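PDB 6XPJ: ethanolamine utilization protein EutS from Streptococcus intermedius SK54 = ATCC 27335, which forms hexameric tiles that serve as a minor component of the protein shell of a choline-degrading bacterial microcompartment. Local coordinates for the interface of chains A and B. Numbering follows the deposited sequence. Chains: chain A/B, Ethanolamine utilization protein EutS.

Contact 1: the interface of chains A and B. Residues chain A 59-60, 63; chain B 28, 30-32, 35, 117.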
loop_
_atom_site.group_PDB
_atom_site.type_symbol
_atom_site.label_atom_id
_atom_site.label_comp_id
_atom_site.label_asym_id
_atom_site.label_seq_id
_atom_site.Cartn_x
_atom_site.Cartn_y
_atom_site.Cartn_z
ATOM N N ILE A 59 -5.579 -17.676 -5.595
ATOM C CA ILE A 59 -5.438 -18.840 -6.507
ATOM C C ILE A 59 -6.122 -20.068 -5.875
ATOM O O ILE A 59 -6.666 -20.902 -6.629
ATOM C CB ILE A 59 -3.963 -19.095 -6.880
ATOM C CG1 ILE A 59 -3.860 -20.016 -8.096
ATOM C CG2 ILE A 59 -3.150 -19.626 -5.726
ATOM C CD1 ILE A 59 -4.510 -19.478 -9.338
ATOM N N ILE A 60 -6.116 -20.178 -4.544
ATOM C CA ILE A 60 -6.734 -21.335 -3.847
ATOM C C ILE A 60 -8.245 -21.217 -4.016
ATOM O O ILE A 60 -8.893 -22.202 -4.346
ATOM C CB ILE A 60 -6.308 -21.365 -2.375
ATOM C CG1 ILE A 60 -4.806 -21.506 -2.234
ATOM C CG2 ILE A 60 -7.044 -22.425 -1.592
ATOM C CD1 ILE A 60 -4.335 -21.299 -0.806
ATOM N N ASP A 63 -9.345 -22.035 -7.595
ATOM C CA ASP A 63 -9.271 -23.496 -7.820
ATOM C C ASP A 63 -10.520 -24.159 -7.231
ATOM O O ASP A 63 -11.151 -24.996 -7.896
ATOM C CB ASP A 63 -8.005 -24.052 -7.205
ATOM C CG ASP A 63 -7.896 -25.541 -7.414
ATOM O OD1 ASP A 63 -7.542 -25.924 -8.546
ATOM O OD2 ASP A 63 -8.171 -26.270 -6.459
ATOM N N ILE B 28 -1.809 -26.960 -3.561
ATOM C CA ILE B 28 -2.976 -27.359 -4.388
ATOM C C ILE B 28 -2.549 -28.656 -5.066
ATOM O O ILE B 28 -1.651 -28.623 -5.936
ATOM C CB ILE B 28 -3.390 -26.277 -5.396
ATOM C CG1 ILE B 28 -3.620 -24.931 -4.716
ATOM C CG2 ILE B 28 -4.621 -26.758 -6.161
ATOM C CD1 ILE B 28 -3.889 -23.799 -5.666
ATOM N N ALA B 30 -3.968 -30.989 -7.049
ATOM C CA ALA B 30 -4.367 -31.273 -8.440
ATOM C C ALA B 30 -5.134 -30.072 -8.976
ATOM O O ALA B 30 -6.355 -30.083 -9.079
ATOM C CB ALA B 30 -5.180 -32.546 -8.501
ATOM N N PRO B 31 -4.423 -28.987 -9.338
ATOM C CA PRO B 31 -5.073 -27.779 -9.818
ATOM C C PRO B 31 -6.004 -28.052 -11.011
ATOM O O PRO B 31 -5.697 -28.861 -11.892
ATOM C CB PRO B 31 -3.926 -26.861 -10.248
ATOM C CG PRO B 31 -2.744 -27.357 -9.443
ATOM C CD PRO B 31 -2.957 -28.847 -9.298
ATOM N N ILE B 32 -7.067 -27.271 -11.070
ATOM C CA ILE B 32 -7.911 -27.221 -12.288
ATOM C C ILE B 32 -7.108 -26.515 -13.397
ATOM O O ILE B 32 -6.179 -25.741 -13.099
ATOM C CB ILE B 32 -9.248 -26.527 -11.983
ATOM C CG1 ILE B 32 -9.045 -25.041 -11.681
ATOM C CG2 ILE B 32 -10.001 -27.234 -10.862
ATOM C CD1 ILE B 32 -10.311 -24.277 -11.461
ATOM N N VAL B 35 -6.202 -22.695 -13.262
ATOM C CA VAL B 35 -5.147 -22.286 -12.298
ATOM C C VAL B 35 -3.774 -22.452 -12.960
ATOM O O VAL B 35 -2.865 -21.594 -12.790
ATOM C CB VAL B 35 -5.288 -23.078 -10.982
ATOM C CG1 VAL B 35 -4.028 -23.035 -10.142
ATOM C CG2 VAL B 35 -6.490 -22.566 -10.208
ATOM N N SER B 117 -5.177 -28.358 -0.449
ATOM C CA SER B 117 -6.463 -28.357 -1.193
ATOM C C SER B 117 -6.286 -29.169 -2.471
ATOM O O SER B 117 -5.220 -29.723 -2.764
ATOM C CB SER B 117 -6.938 -26.945 -1.476
ATOM O OG SER B 117 -6.058 -26.272 -2.361
ATOM O OXT SER B 117 -7.281 -29.234 -3.171
HETATM O O HOH W 1 -7.519 -24.965 -4.028
HETATM O O HOH W 2 -8.156 -28.876 -7.447
#
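A:Asp63, on helix 58-68, points its carboxylate at B:Ile32 in the bend of chain B that joins strand 21-28 to helix 33-39, showing how an acid on one subunit's helix is received by a loop of its neighbour. A direct hydrogen bond runs from B:Ile32 N to A:Asp63 OD1 over 2.9 Å, nearly straight (167° at H) and almost in line with the carboxylate C-O bond. With CG trans to the backbone N (chi1 180°), the acid group reaches away from its own helix toward that amide.

Packing forms the second layer. B:Ile28 lays its CG2 methyl against the carboxylate carbon, 3.7 Å from A:Asp63 CG, and the two side chains lie alongside one another, pointing opposite ways. The two methyls of B:Val35 split their work: CG1 rests on A:Ile59 CG1 at 3.7 Å, while CG2 touches A:Asp63 CB. B:Ile32 CD1 lies beside the helix backbone at A:Asp63 CA.

Water completes the contact around the other carboxylate oxygen. Water 2 links A:Asp63 OD2 to the carbonyl O of B:Ala30. Water 1 joins A:Asp63 OD2 and A:Ile60 O to the C-terminal B:Ser117, whose hydroxyl OG lies 2.6 Å from the water O.

Contact 2: the interface of chains A and B. Residues chain A 10-12; chain B 12-15.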
loop_
_atom_site.group_PDB
_atom_site.type_symbol
_atom_site.label_atom_id
_atom_site.label_comp_id
_atom_site.label_asym_id
_atom_site.label_seq_id
_atom_site.Cartn_x
_atom_site.Cartn_y
_atom_site.Cartn_z
ATOM N N ASP A 10 -0.030 8.844 22.267
ATOM C CA ASP A 10 1.066 7.875 22.507
ATOM C C ASP A 10 1.474 7.260 21.168
ATOM O O ASP A 10 0.809 7.505 20.156
ATOM C CB ASP A 10 0.766 6.809 23.566
ATOM C CG ASP A 10 -0.691 6.590 23.902
ATOM O OD1 ASP A 10 -1.463 6.336 22.963
ATOM O OD2 ASP A 10 -1.030 6.671 25.107
ATOM N N ARG A 11 2.603 6.587 21.185
ATOM C CA ARG A 11 3.235 5.953 20.005
ATOM C C ARG A 11 3.498 4.490 20.367
ATOM O O ARG A 11 3.977 4.204 21.480
ATOM C CB ARG A 11 4.485 6.764 19.650
ATOM C CG ARG A 11 5.357 6.189 18.553
ATOM C CD ARG A 11 6.631 7.024 18.441
ATOM N NE ARG A 11 6.374 8.368 17.941
ATOM C CZ ARG A 11 6.526 8.785 16.672
ATOM N NH1 ARG A 11 6.977 7.959 15.755
ATOM N NH2 ARG A 11 6.257 10.050 16.349
ATOM N N ILE A 12 3.164 3.593 19.465
ATOM C CA ILE A 12 3.474 2.142 19.595
ATOM C C ILE A 12 4.075 1.678 18.277
ATOM O O ILE A 12 3.706 2.219 17.232
ATOM C CB ILE A 12 2.224 1.325 19.987
ATOM C CG1 ILE A 12 2.580 -0.117 20.361
ATOM C CG2 ILE A 12 1.177 1.353 18.911
ATOM C CD1 ILE A 12 1.542 -0.791 21.245
ATOM N N ILE B 12 -3.890 7.065 18.218
ATOM C CA ILE B 12 -2.507 6.646 18.566
ATOM C C ILE B 12 -1.640 6.813 17.323
ATOM O O ILE B 12 -2.166 6.779 16.183
ATOM C CB ILE B 12 -2.502 5.207 19.113
ATOM C CG1 ILE B 12 -1.143 4.792 19.688
ATOM C CG2 ILE B 12 -2.982 4.224 18.085
ATOM C CD1 ILE B 12 -1.169 3.511 20.506
ATOM N N ILE B 13 -0.356 6.991 17.522
ATOM C CA ILE B 13 0.641 6.902 16.434
ATOM C C ILE B 13 1.129 5.468 16.365
ATOM O O ILE B 13 1.566 4.947 17.393
ATOM C CB ILE B 13 1.823 7.872 16.633
ATOM C CG1 ILE B 13 1.352 9.322 16.617
ATOM C CG2 ILE B 13 2.886 7.648 15.570
ATOM C CD1 ILE B 13 2.374 10.293 17.189
ATOM N N GLN B 14 1.055 4.906 15.175
ATOM C CA GLN B 14 1.474 3.525 14.798
ATOM C C GLN B 14 2.784 3.637 14.007
ATOM O O GLN B 14 2.669 4.064 12.864
ATOM C CB GLN B 14 0.327 2.930 13.957
ATOM C CG GLN B 14 0.670 1.688 13.153
ATOM C CD GLN B 14 0.248 1.859 11.712
ATOM O OE1 GLN B 14 -0.903 1.662 11.333
ATOM N NE2 GLN B 14 1.193 2.282 10.902
ATOM N N GLU B 15 3.924 3.252 14.555
ATOM C CA GLU B 15 5.167 3.153 13.783
ATOM C C GLU B 15 5.119 1.787 13.134
ATOM O O GLU B 15 5.185 0.792 13.874
ATOM C CB GLU B 15 6.461 3.186 14.590
ATOM C CG GLU B 15 6.742 4.515 15.145
ATOM C CD GLU B 15 8.154 4.615 15.691
ATOM O OE1 GLU B 15 8.933 3.595 15.708
ATOM O OE2 GLU B 15 8.445 5.683 16.121
#
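A:Ile12 and B:Ile13 join the N-terminal strands of two subunits edge to edge, illustrating how a barrel can be assembled from one strand per chain. Strand 11-18 of chain A runs parallel to strand 10-18 of chain B, with A:Arg11 paired to B:Ile13 and A:Ile12 to B:Gln14. The bonds alternate along the seam: B:Ile13 N donates to A:Asp10 O, A:Ile12 N to B:Ile13 O, and B:Glu15 N to A:Ile12 O, each over 2.9 Å.

The close apolar packing lies on one side of this sheet, where B:Ile12 CD1 meets the CG2 methyl of A:Ile12 at 3.6 Å, the two side chains crossing at a slant. B:Ile12 CG1 trans to the backbone N (chi1 -171°) carries its terminal methyl toward this partner. Beside B:Ile12, A:Asp10 makes the loose end of the strand pair: it is poorly ordered, though its carbonyl O is modelled as accepting from B:Ile13 N.

On the opposite side the contact is polar and less closely packed. A:Arg11 folds at chi3 (-68°), which brings NH1 to B:Glu15 OE2 in a 2.7 Å salt bridge. The carboxylate uses its anti lone pair, but its plane stands 79° from the guanidinium and OE2 is tilted out of the guanidinium plane. B:Ile13 CG2 lies over the centre of one guanidinium face, 4.0 Å from A:Arg11 CZ. Repeated around the hexamer, this pairing would close the protruding six-stranded beta-barrel.

Contact 3: the interface of chains A and B. Residues chain A 56, 59, 78-79; chain B 75, 77, 80, 82, 84.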
loop_
_atom_site.group_PDB
_atom_site.type_symbol
_atom_site.label_atom_id
_atom_site.label_comp_id
_atom_site.label_asym_id
_atom_site.label_seq_id
_atom_site.Cartn_x
_atom_site.Cartn_y
_atom_site.Cartn_z
ATOM N N GLU A 56 -2.332 -14.008 -1.721
ATOM C CA GLU A 56 -1.908 -15.213 -2.454
ATOM C C GLU A 56 -3.021 -16.260 -2.429
ATOM O O GLU A 56 -3.004 -17.156 -3.298
ATOM C CB GLU A 56 -0.658 -15.825 -1.839
ATOM C CG GLU A 56 0.567 -14.929 -1.923
ATOM C CD GLU A 56 0.758 -13.888 -0.829
ATOM O OE1 GLU A 56 -0.130 -13.711 0.032
ATOM O OE2 GLU A 56 1.847 -13.276 -0.815
ATOM N N ILE A 59 -5.579 -17.676 -5.595
ATOM C CA ILE A 59 -5.438 -18.840 -6.507
ATOM C C ILE A 59 -6.122 -20.068 -5.875
ATOM O O ILE A 59 -6.666 -20.902 -6.629
ATOM C CB ILE A 59 -3.963 -19.095 -6.880
ATOM C CG1 ILE A 59 -3.860 -20.016 -8.096
ATOM C CG2 ILE A 59 -3.150 -19.626 -5.726
ATOM C CD1 ILE A 59 -4.510 -19.478 -9.338
ATOM N N ARG A 78 -3.747 -12.068 -7.566
ATOM C CA ARG A 78 -2.904 -12.274 -6.363
ATOM C C ARG A 78 -2.297 -10.955 -5.882
ATOM O O ARG A 78 -1.654 -10.938 -4.806
ATOM C CB ARG A 78 -1.821 -13.305 -6.667
ATOM C CG ARG A 78 -0.721 -12.820 -7.601
ATOM C CD ARG A 78 0.395 -13.840 -7.675
ATOM N NE ARG A 78 1.529 -13.402 -8.495
ATOM C CZ ARG A 78 2.519 -12.620 -8.091
ATOM N NH1 ARG A 78 2.571 -12.124 -6.859
ATOM N NH2 ARG A 78 3.465 -12.288 -8.956
ATOM N N PHE A 79 -2.435 -9.881 -6.654
ATOM C CA PHE A 79 -1.920 -8.539 -6.299
ATOM C C PHE A 79 -2.921 -7.836 -5.380
ATOM O O PHE A 79 -2.465 -7.073 -4.498
ATOM C CB PHE A 79 -1.598 -7.752 -7.573
ATOM C CG PHE A 79 -0.634 -8.486 -8.459
ATOM C CD1 PHE A 79 0.719 -8.510 -8.146
ATOM C CD2 PHE A 79 -1.095 -9.229 -9.536
ATOM C CE1 PHE A 79 1.603 -9.228 -8.940
ATOM C CE2 PHE A 79 -0.209 -9.958 -10.306
ATOM C CZ PHE A 79 1.131 -9.968 -9.986
ATOM N N PHE B 75 7.207 -18.455 -9.951
ATOM C CA PHE B 75 7.645 -17.051 -9.828
ATOM C C PHE B 75 8.097 -16.784 -8.400
ATOM O O PHE B 75 7.707 -17.505 -7.458
ATOM C CB PHE B 75 6.539 -16.075 -10.244
ATOM C CG PHE B 75 5.399 -16.028 -9.276
ATOM C CD1 PHE B 75 5.506 -15.327 -8.086
ATOM C CD2 PHE B 75 4.197 -16.647 -9.578
ATOM C CE1 PHE B 75 4.468 -15.339 -7.175
ATOM C CE2 PHE B 75 3.146 -16.618 -8.684
ATOM C CZ PHE B 75 3.292 -15.981 -7.477
ATOM N N ASP B 77 8.360 -13.304 -6.097
ATOM C CA ASP B 77 7.880 -11.911 -6.136
ATOM C C ASP B 77 8.290 -11.197 -4.848
ATOM O O ASP B 77 7.610 -11.327 -3.810
ATOM C CB ASP B 77 6.379 -11.858 -6.408
ATOM C CG ASP B 77 5.921 -10.461 -6.768
ATOM O OD1 ASP B 77 6.528 -9.506 -6.243
ATOM O OD2 ASP B 77 4.934 -10.321 -7.532
ATOM N N THR B 80 5.476 -8.421 -3.663
ATOM C CA THR B 80 4.289 -8.894 -2.917
ATOM C C THR B 80 4.681 -9.844 -1.782
ATOM O O THR B 80 3.821 -10.090 -0.942
ATOM C CB THR B 80 3.318 -9.603 -3.867
ATOM O OG1 THR B 80 3.924 -10.771 -4.383
ATOM C CG2 THR B 80 2.910 -8.732 -5.032
ATOM N N SER B 82 5.731 -13.203 -2.247
ATOM C CA SER B 82 4.997 -14.407 -2.686
ATOM C C SER B 82 5.933 -15.302 -3.473
ATOM O O SER B 82 6.787 -14.804 -4.224
ATOM C CB SER B 82 3.842 -14.006 -3.581
ATOM O OG SER B 82 3.076 -12.940 -3.028
ATOM N N MET B 84 5.488 -19.072 -5.801
ATOM C CA MET B 84 4.730 -20.245 -6.261
ATOM C C MET B 84 5.704 -21.158 -6.977
ATOM O O MET B 84 6.611 -20.667 -7.668
ATOM C CB MET B 84 3.525 -19.856 -7.125
ATOM C CG MET B 84 2.433 -19.223 -6.272
ATOM S SD MET B 84 0.845 -19.073 -7.126
ATOM C CE MET B 84 0.122 -17.682 -6.267
HETATM O O HOH W 3 0.777 -12.468 -4.602
HETATM O O HOH W 4 3.195 -11.530 1.370
HETATM O O HOH W 5 0.747 -10.401 -1.085
#
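The B:Phe75 ring, with the B:Met84 methyl CE touching A:Ile59 CG2 at 3.8 Å beside it, makes the apolar centre. On one face of the ring the A:Arg78 guanidinium is stacked, the planes 13° apart. B:Phe75 CE1 is 3.5 Å from A:Arg78 CZ, above the middle of the guanidinium, while A:Phe79 CZ touches the opposite face, off centre, with its ring inclined to it. The arginine is extended from CG to NE, which carries its head across the interface.

Farther out, both terminal nitrogens converge on one carboxylate oxygen: A:Arg78 NH2 binds B:Asp77 OD2 at 2.8 Å and NH1 binds it at 3.0 Å. B:Asp77 OD2 receives NH2 on its anti lone pair, whereas NH1 comes from above the carboxylate plane. B:Thr80 N holds the other oxygen, B:Asp77 OD1, at 3.0 Å and so helps to orient the acid.

At the rim, B:Ser82 OG donates to A:Glu56 OE2 at 2.6 Å and also pairs with B:Thr80 OG1 at 2.7 Å. Waters 4 and 5 bridge A:Glu56 OE2 to B:Thr80 O. The site joins 3-10 helix 55-57, helix 58-68 and the turn after strand 72-77 of chain A to strands 75-77 and 82-87 of chain B and the loop between them.

Contacts 1 and 3 are neighbours, their C-alpha centres about 14 Å apart, and A:Ile59 belongs to both, facing a helix of chain B in one and strand 82-87 in the other. Together they belong to one stretch of the interface between the main bodies of adjacent subunits. Contact 2 stands apart, its C-alpha centre about 40 Å from that of contact 1 and 30 Å from that of contact 3, among the N-terminal strands. Each pair of adjacent subunits is thus held at two separate levels, the same neighbours being joined both in the body of the hexamer and in its protruding barrel.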